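Local structure of aspergillopepsin-2 heavy chain (Aspergillus niger var. macrosporus, 1Y43) at residues 146-151 and 159-164; 38-43 and 77-82; 116-121 and 151-156. The protein forms the heavy chain of an acid endopeptidase of the G1 (glutamic peptidase) family, which cleaves peptide bonds in proteins. All coordinates share one frame; numbering follows the deposited sequence.

Contact 1 of 3, residues 146-151 and 159-164; sequences ATVMDI and TETSVS
The carboxylate of D150 is the flat group here, reaching from strand 147-151 to T159 and T161 on strand 159-163. T159 OG1 comes to D150 OD1 at 2.6 Å on the anti side, only 17° out of the carboxylate plane. T161 OG1, by contrast, meets the same D150 OD1 from above that plane, 39° out of it, at 2.8 Å. At the other oxygen, D150 OD2 turns its syn lone pair to T161 N, a longer, bent bond of 3.2 Å. Three bonds thus fix the rotation of the carboxylate. OD2 also lies close to an acidic side chain of the other chain of the assembly, a proximity that would tend to favour protonation, while the three donated bonds would work the other way.

T159 OG1 does double work. With OG1 set between its own backbone N and carbonyl carbon (chi1 64°), it gives its proton to D150 and accepts the nearly straight bond from I151 N at 3.0 Å. T159 N, buried nearby, has no partner in the model. Further along, the contact turns apolar: V148 CG1 lies 3.7 Å from T161 CB and V148 CG2 4.1 Å from V163 CG1, the valine passing alongside both.

No backbone-to-backbone hydrogen bond joins the two segments. Beyond the I151-L158 backbone pairing, side chains pointing inward from both strands fill the gap, and the axes stay 5.9 Å apart at their closest. Strand 147-151 instead pairs antiparallel with a strand of the other chain, while strand 159-163 keeps strand 168-172 as its neighbour. This is a beta hairpin with splayed arms, its first arm carrying the sheet across the interface between chains.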
# COMPACT_ATOMS: atom_id res chain seq x y z
N ALA B 146 -12.53 -10.04 0.32
CA ALA B 146 -12.24 -8.64 0.59
C ALA B 146 -13.19 -7.68 -0.11
O ALA B 146 -13.82 -8.02 -1.11
CB ALA B 146 -10.80 -8.31 0.19
N THR B 147 -13.36 -6.51 0.49
CA THR B 147 -14.17 -5.47 -0.10
C THR B 147 -13.29 -4.82 -1.19
O THR B 147 -12.13 -4.47 -0.93
CB THR B 147 -14.52 -4.43 0.97
OG1 THR B 147 -15.39 -5.03 1.95
CG2 THR B 147 -15.20 -3.21 0.35
N VAL B 148 -13.82 -4.69 -2.39
CA VAL B 148 -13.07 -4.11 -3.50
C VAL B 148 -13.35 -2.63 -3.60
O VAL B 148 -14.51 -2.21 -3.55
CB VAL B 148 -13.44 -4.82 -4.83
CG1 VAL B 148 -12.80 -4.11 -6.01
CG2 VAL B 148 -12.99 -6.28 -4.77
N MET B 149 -12.29 -1.84 -3.74
CA MET B 149 -12.40 -0.39 -3.84
C MET B 149 -11.73 0.15 -5.09
O MET B 149 -10.73 -0.41 -5.56
CB MET B 149 -11.75 0.29 -2.63
CG MET B 149 -12.55 0.22 -1.35
SD MET B 149 -11.75 1.22 -0.10
CE MET B 149 -12.70 0.76 1.33
N ASP B 150 -12.31 1.21 -5.65
CA ASP B 150 -11.74 1.88 -6.81
C ASP B 150 -11.84 3.38 -6.66
O ASP B 150 -12.68 3.87 -5.92
CB ASP B 150 -12.39 1.42 -8.11
CG ASP B 150 -11.81 0.13 -8.63
OD1 ASP B 150 -10.59 0.05 -8.84
OD2 ASP B 150 -12.57 -0.82 -8.78
N ILE B 151 -10.96 4.09 -7.35
CA ILE B 151 -10.91 5.54 -7.29
C ILE B 151 -11.83 6.21 -8.31
O ILE B 151 -11.88 5.85 -9.49
CB ILE B 151 -9.45 6.06 -7.49
CG1 ILE B 151 -8.57 5.57 -6.34
CG2 ILE B 151 -9.42 7.59 -7.56
CD1 ILE B 151 -7.08 5.85 -6.53
N THR B 159 -9.70 3.73 -11.82
CA THR B 159 -9.15 2.39 -11.63
C THR B 159 -10.22 1.31 -11.71
O THR B 159 -11.42 1.58 -11.53
CB THR B 159 -8.45 2.21 -10.24
OG1 THR B 159 -9.41 2.37 -9.18
CG2 THR B 159 -7.34 3.23 -10.04
N GLU B 160 -9.76 0.09 -11.98
CA GLU B 160 -10.60 -1.10 -12.02
C GLU B 160 -9.79 -2.15 -11.24
O GLU B 160 -8.64 -2.43 -11.57
CB GLU B 160 -10.85 -1.58 -13.45
CG GLU B 160 -11.94 -0.80 -14.16
CD GLU B 160 -12.05 -1.16 -15.65
OE1 GLU B 160 -11.41 -2.16 -16.07
OE2 GLU B 160 -12.75 -0.42 -16.39
N THR B 161 -10.41 -2.72 -10.21
CA THR B 161 -9.73 -3.69 -9.38
C THR B 161 -10.38 -5.06 -9.46
O THR B 161 -11.60 -5.18 -9.54
CB THR B 161 -9.72 -3.20 -7.90
OG1 THR B 161 -8.94 -2.00 -7.81
CG2 THR B 161 -9.14 -4.25 -6.97
N SER B 162 -9.55 -6.10 -9.49
CA SER B 162 -10.03 -7.48 -9.52
C SER B 162 -9.19 -8.27 -8.51
O SER B 162 -8.01 -7.98 -8.30
CB SER B 162 -9.92 -8.07 -10.94
OG SER B 162 -8.59 -8.02 -11.44
N VAL B 163 -9.83 -9.23 -7.85
CA VAL B 163 -9.12 -10.04 -6.87
C VAL B 163 -9.28 -11.52 -7.20
O VAL B 163 -10.18 -11.90 -7.95
CB VAL B 163 -9.63 -9.78 -5.41
CG1 VAL B 163 -9.48 -8.31 -5.05
CG2 VAL B 163 -11.08 -10.21 -5.26
N SER B 164 -8.35 -12.32 -6.72
CA SER B 164 -8.41 -13.76 -6.92
C SER B 164 -8.20 -14.34 -5.51
O SER B 164 -8.22 -13.59 -4.51
CB SER B 164 -7.32 -14.24 -7.89
OG SER B 164 -6.03 -14.23 -7.29

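Contact 2 of 3, residues 38-43 and 77-82; sequences YDAWYE and ATVENL
A40 and Y42 on one strand face V79 and A77 on the other, across the interior of a beta sandwich, consistent with the concanavalin-like fold of this family. Strand 35-45 belongs to the mixed sheet and strand 74-81 to the antiparallel sheet it forms with 62-69 and 86-92, so this is packing between layers, with no hydrogen bond passing between the segments. The tight part is small and wholly apolar, made of two touches, A40 with V79 and Y42 with A77. A40 CB meets V79 CG1 at 4.1 Å; a chi1 of 174° swings CG1 opposite the backbone N of V79 and brings that methyl to the alanine. V79 is also wrapped by I63 and V65 on one neighbouring strand and V88 on the other, with T25 of the mixed sheet touching it as well.

Away from these two touches the segments separate. Y38 and D39, both partly exposed, have nothing of 77-82 near them. W41, between the two contact residues of its strand, turns its indole to the other face of the sheet, where it meets W10.

Y42 splits its side chain between two neighbourhoods: its CB faces the other layer, but the ring leads away to stack on H90 and meet F52 at a steep angle. What remains at the layer boundary is its methylene, Y42 CB, resting 3.8 Å from A77 CB.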
# COMPACT_ATOMS: atom_id res chain seq x y z
N TYR B 38 11.36 6.91 -7.84
CA TYR B 38 10.79 5.83 -7.02
C TYR B 38 11.39 5.88 -5.62
O TYR B 38 12.58 6.16 -5.48
CB TYR B 38 11.13 4.45 -7.60
CG TYR B 38 10.58 4.16 -8.98
CD1 TYR B 38 9.27 3.75 -9.16
CD2 TYR B 38 11.39 4.31 -10.12
CE1 TYR B 38 8.76 3.48 -10.43
CE2 TYR B 38 10.89 4.06 -11.40
CZ TYR B 38 9.57 3.64 -11.55
OH TYR B 38 9.04 3.37 -12.80
N ASP B 39 10.59 5.60 -4.60
CA ASP B 39 11.10 5.58 -3.24
C ASP B 39 10.29 4.63 -2.36
O ASP B 39 9.13 4.35 -2.67
CB ASP B 39 11.16 7.00 -2.64
CG ASP B 39 9.85 7.46 -2.03
OD1 ASP B 39 8.77 6.96 -2.40
OD2 ASP B 39 9.89 8.36 -1.15
N ALA B 40 10.90 4.11 -1.31
CA ALA B 40 10.21 3.22 -0.38
C ALA B 40 10.02 4.01 0.91
O ALA B 40 10.87 4.82 1.28
CB ALA B 40 11.03 1.96 -0.14
N TRP B 41 8.93 3.75 1.62
CA TRP B 41 8.62 4.49 2.84
C TRP B 41 7.82 3.66 3.83
O TRP B 41 7.30 2.59 3.49
CB TRP B 41 7.80 5.74 2.47
CG TRP B 41 6.57 5.43 1.62
CD1 TRP B 41 6.51 5.41 0.25
CD2 TRP B 41 5.29 4.99 2.08
NE1 TRP B 41 5.27 4.97 -0.16
CE2 TRP B 41 4.50 4.70 0.94
CE3 TRP B 41 4.72 4.79 3.35
CZ2 TRP B 41 3.19 4.24 1.03
CZ3 TRP B 41 3.41 4.32 3.44
CH2 TRP B 41 2.66 4.05 2.28
N TYR B 42 7.72 4.15 5.07
CA TYR B 42 6.93 3.49 6.11
C TYR B 42 6.16 4.58 6.85
O TYR B 42 6.56 5.75 6.82
CB TYR B 42 7.79 2.71 7.11
CG TYR B 42 8.77 3.56 7.89
CD1 TYR B 42 8.38 4.24 9.05
CD2 TYR B 42 10.09 3.70 7.45
CE1 TYR B 42 9.28 5.04 9.74
CE2 TYR B 42 11.00 4.49 8.13
CZ TYR B 42 10.59 5.15 9.28
OH TYR B 42 11.50 5.94 9.95
N GLU B 43 5.08 4.20 7.51
CA GLU B 43 4.29 5.16 8.26
C GLU B 43 3.38 4.50 9.26
O GLU B 43 2.79 3.45 8.98
CB GLU B 43 3.43 6.01 7.31
CG GLU B 43 2.47 6.96 8.04
CD GLU B 43 1.86 8.03 7.14
OE1 GLU B 43 1.82 7.86 5.90
OE2 GLU B 43 1.44 9.07 7.70
N ALA B 77 7.76 -2.58 9.81
CA ALA B 77 7.45 -2.41 8.40
C ALA B 77 8.70 -2.86 7.67
O ALA B 77 9.80 -2.42 8.01
CB ALA B 77 7.15 -0.95 8.09
N THR B 78 8.52 -3.72 6.66
CA THR B 78 9.65 -4.23 5.90
C THR B 78 9.43 -4.14 4.41
O THR B 78 8.34 -4.43 3.90
CB THR B 78 9.90 -5.71 6.25
OG1 THR B 78 10.22 -5.81 7.65
CG2 THR B 78 11.04 -6.30 5.41
N VAL B 79 10.48 -3.69 3.71
CA VAL B 79 10.47 -3.58 2.25
C VAL B 79 11.68 -4.35 1.75
O VAL B 79 12.83 -4.09 2.14
CB VAL B 79 10.59 -2.11 1.75
CG1 VAL B 79 10.72 -2.07 0.22
CG2 VAL B 79 9.37 -1.29 2.19
N GLU B 80 11.42 -5.37 0.94
CA GLU B 80 12.50 -6.17 0.39
C GLU B 80 12.48 -6.07 -1.12
O GLU B 80 11.44 -6.23 -1.74
CB GLU B 80 12.31 -7.62 0.78
CG GLU B 80 13.40 -8.53 0.25
CD GLU B 80 13.18 -10.00 0.62
OE1 GLU B 80 12.04 -10.38 1.00
OE2 GLU B 80 14.15 -10.79 0.49
N ASN B 81 13.62 -5.72 -1.69
CA ASN B 81 13.74 -5.66 -3.13
C ASN B 81 14.33 -7.02 -3.51
O ASN B 81 15.53 -7.25 -3.35
CB ASN B 81 14.68 -4.53 -3.55
CG ASN B 81 14.73 -4.36 -5.05
OD1 ASN B 81 14.61 -5.33 -5.81
ND2 ASN B 81 14.90 -3.12 -5.49
N LEU B 82 13.47 -7.93 -3.96
CA LEU B 82 13.89 -9.27 -4.31
C LEU B 82 14.89 -9.31 -5.44
O LEU B 82 15.79 -10.14 -5.44
CB LEU B 82 12.67 -10.13 -4.64
CG LEU B 82 11.65 -10.19 -3.49
CD1 LEU B 82 10.43 -10.99 -3.89
CD2 LEU B 82 12.31 -10.81 -2.28

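Contact 3 of 3, residues 116-121 and 151-156; sequences DSLVAF and IEQDGS
Q153 reaches toward L118 with a long side chain that touches across the gap at its far end. Its CB starts out in the direction of segment 116-121, and CG lies anti to the carbonyl carbon (chi1 -71°). From there the chain runs extended to the amide. Only the amide nitrogen arrives: Q153 NE2 stands 3.4 Å from L118 CD1, the two side chains meeting at a slant. This is a van der Waals touch against a methyl; the hydrogen bonds of NE2 go to D111 OD2 and to the backbone of the other chain of the assembly.

The second touch is apolar. F121 and I151 approach head-on from their two strands, and the delta methyl I151 CD1 stops 3.7 Å from F121 CZ.

Immediately after Q153 the chain reverses in a type I' turn, closed by S156 N to Q153 O at 2.8 Å, with D154 and G155 both at positive phi. The contact bridges two sheets: L118 and F121 also lean on D111 of strand 104-114, and F121 packs on L158 and T159 of strand 156-163, the hairpin partner of strand 147-153.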
# COMPACT_ATOMS: atom_id res chain seq x y z
N ASP B 116 -2.30 21.21 -1.80
CA ASP B 116 -3.65 21.57 -1.36
C ASP B 116 -4.67 20.44 -1.49
O ASP B 116 -5.77 20.55 -0.95
CB ASP B 116 -4.17 22.76 -2.16
CG ASP B 116 -3.40 24.02 -1.87
OD1 ASP B 116 -3.03 24.25 -0.69
OD2 ASP B 116 -3.17 24.79 -2.83
N SER B 117 -4.34 19.41 -2.27
CA SER B 117 -5.26 18.30 -2.46
C SER B 117 -4.49 16.99 -2.70
O SER B 117 -3.48 16.70 -2.03
CB SER B 117 -6.20 18.61 -3.63
OG SER B 117 -5.44 19.00 -4.77
N LEU B 118 -5.00 16.16 -3.60
CA LEU B 118 -4.34 14.90 -3.91
C LEU B 118 -3.38 15.15 -5.06
O LEU B 118 -3.60 16.05 -5.89
CB LEU B 118 -5.36 13.83 -4.33
CG LEU B 118 -6.51 13.53 -3.36
CD1 LEU B 118 -7.39 12.45 -3.93
CD2 LEU B 118 -5.98 13.13 -1.99
N VAL B 119 -2.29 14.40 -5.08
CA VAL B 119 -1.30 14.53 -6.13
C VAL B 119 -1.93 14.09 -7.47
O VAL B 119 -2.84 13.27 -7.50
CB VAL B 119 -0.03 13.67 -5.80
CG1 VAL B 119 -0.32 12.18 -5.89
CG2 VAL B 119 1.14 14.06 -6.68
N ALA B 120 -1.51 14.72 -8.57
CA ALA B 120 -2.03 14.35 -9.89
C ALA B 120 -1.71 12.86 -9.99
O ALA B 120 -0.58 12.44 -9.71
CB ALA B 120 -1.32 15.13 -10.98
N PHE B 121 -2.73 12.09 -10.36
CA PHE B 121 -2.63 10.64 -10.43
C PHE B 121 -1.96 10.07 -11.68
O PHE B 121 -2.43 10.26 -12.80
CB PHE B 121 -4.03 10.07 -10.26
CG PHE B 121 -4.07 8.66 -9.78
CD1 PHE B 121 -3.26 8.23 -8.73
CD2 PHE B 121 -4.96 7.77 -10.36
CE1 PHE B 121 -3.35 6.90 -8.26
CE2 PHE B 121 -5.06 6.46 -9.91
CZ PHE B 121 -4.26 6.02 -8.86
N ILE B 151 -10.96 4.09 -7.35
CA ILE B 151 -10.91 5.54 -7.29
C ILE B 151 -11.83 6.21 -8.31
O ILE B 151 -11.88 5.85 -9.49
CB ILE B 151 -9.45 6.06 -7.49
CG1 ILE B 151 -8.57 5.57 -6.34
CG2 ILE B 151 -9.42 7.59 -7.56
CD1 ILE B 151 -7.08 5.85 -6.53
N GLU B 152 -12.56 7.21 -7.83
CA GLU B 152 -13.47 7.99 -8.66
C GLU B 152 -13.30 9.45 -8.24
O GLU B 152 -13.49 9.78 -7.07
CB GLU B 152 -14.89 7.52 -8.41
CG GLU B 152 -15.96 8.26 -9.17
CD GLU B 152 -17.33 7.76 -8.77
OE1 GLU B 152 -17.86 8.24 -7.74
OE2 GLU B 152 -17.85 6.84 -9.43
N GLN B 153 -12.86 10.29 -9.18
CA GLN B 153 -12.65 11.72 -8.93
C GLN B 153 -13.22 12.54 -10.05
O GLN B 153 -13.09 12.17 -11.21
CB GLN B 153 -11.18 12.05 -8.88
CG GLN B 153 -10.45 11.55 -7.69
CD GLN B 153 -8.97 11.68 -7.87
OE1 GLN B 153 -8.50 12.27 -8.85
NE2 GLN B 153 -8.21 11.09 -6.96
N ASP B 154 -13.82 13.67 -9.70
CA ASP B 154 -14.41 14.59 -10.68
C ASP B 154 -15.24 13.92 -11.75
O ASP B 154 -15.17 14.30 -12.93
CB ASP B 154 -13.31 15.41 -11.37
CG ASP B 154 -12.66 16.41 -10.43
OD1 ASP B 154 -13.39 17.30 -9.90
OD2 ASP B 154 -11.42 16.32 -10.23
N GLY B 155 -16.04 12.94 -11.35
CA GLY B 155 -16.88 12.24 -12.31
C GLY B 155 -16.10 11.36 -13.25
O GLY B 155 -16.52 11.12 -14.39
N SER B 156 -14.96 10.86 -12.79
CA SER B 156 -14.15 9.97 -13.61
C SER B 156 -13.66 8.78 -12.80
O SER B 156 -13.11 8.94 -11.71
CB SER B 156 -12.93 10.71 -14.19
OG SER B 156 -13.32 11.64 -15.19

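How the contacts relate
Contacts 1 and 3 form one region: they share I151 on strand 147-153, their centres are 17 Å apart, and T159 CG2 touches F121 CE2 at 3.9 Å. Their segments alternate along the chain, 116-121 first, then 146-156 and 159-164. Contact 2 is complete before either begins and lies on the opposite side of the chain's centre from both, about 23 Å from contact 1 and 25 Å from contact 3, centre to centre. The mixed sheet, holding strands 35-45 and 117-121, connects the two regions. Contact 2 packs the sheet of strand 74-81 against it and contact 3 that of hairpin 147-163, within which contact 1 lies and through which that sheet continues into the second chain.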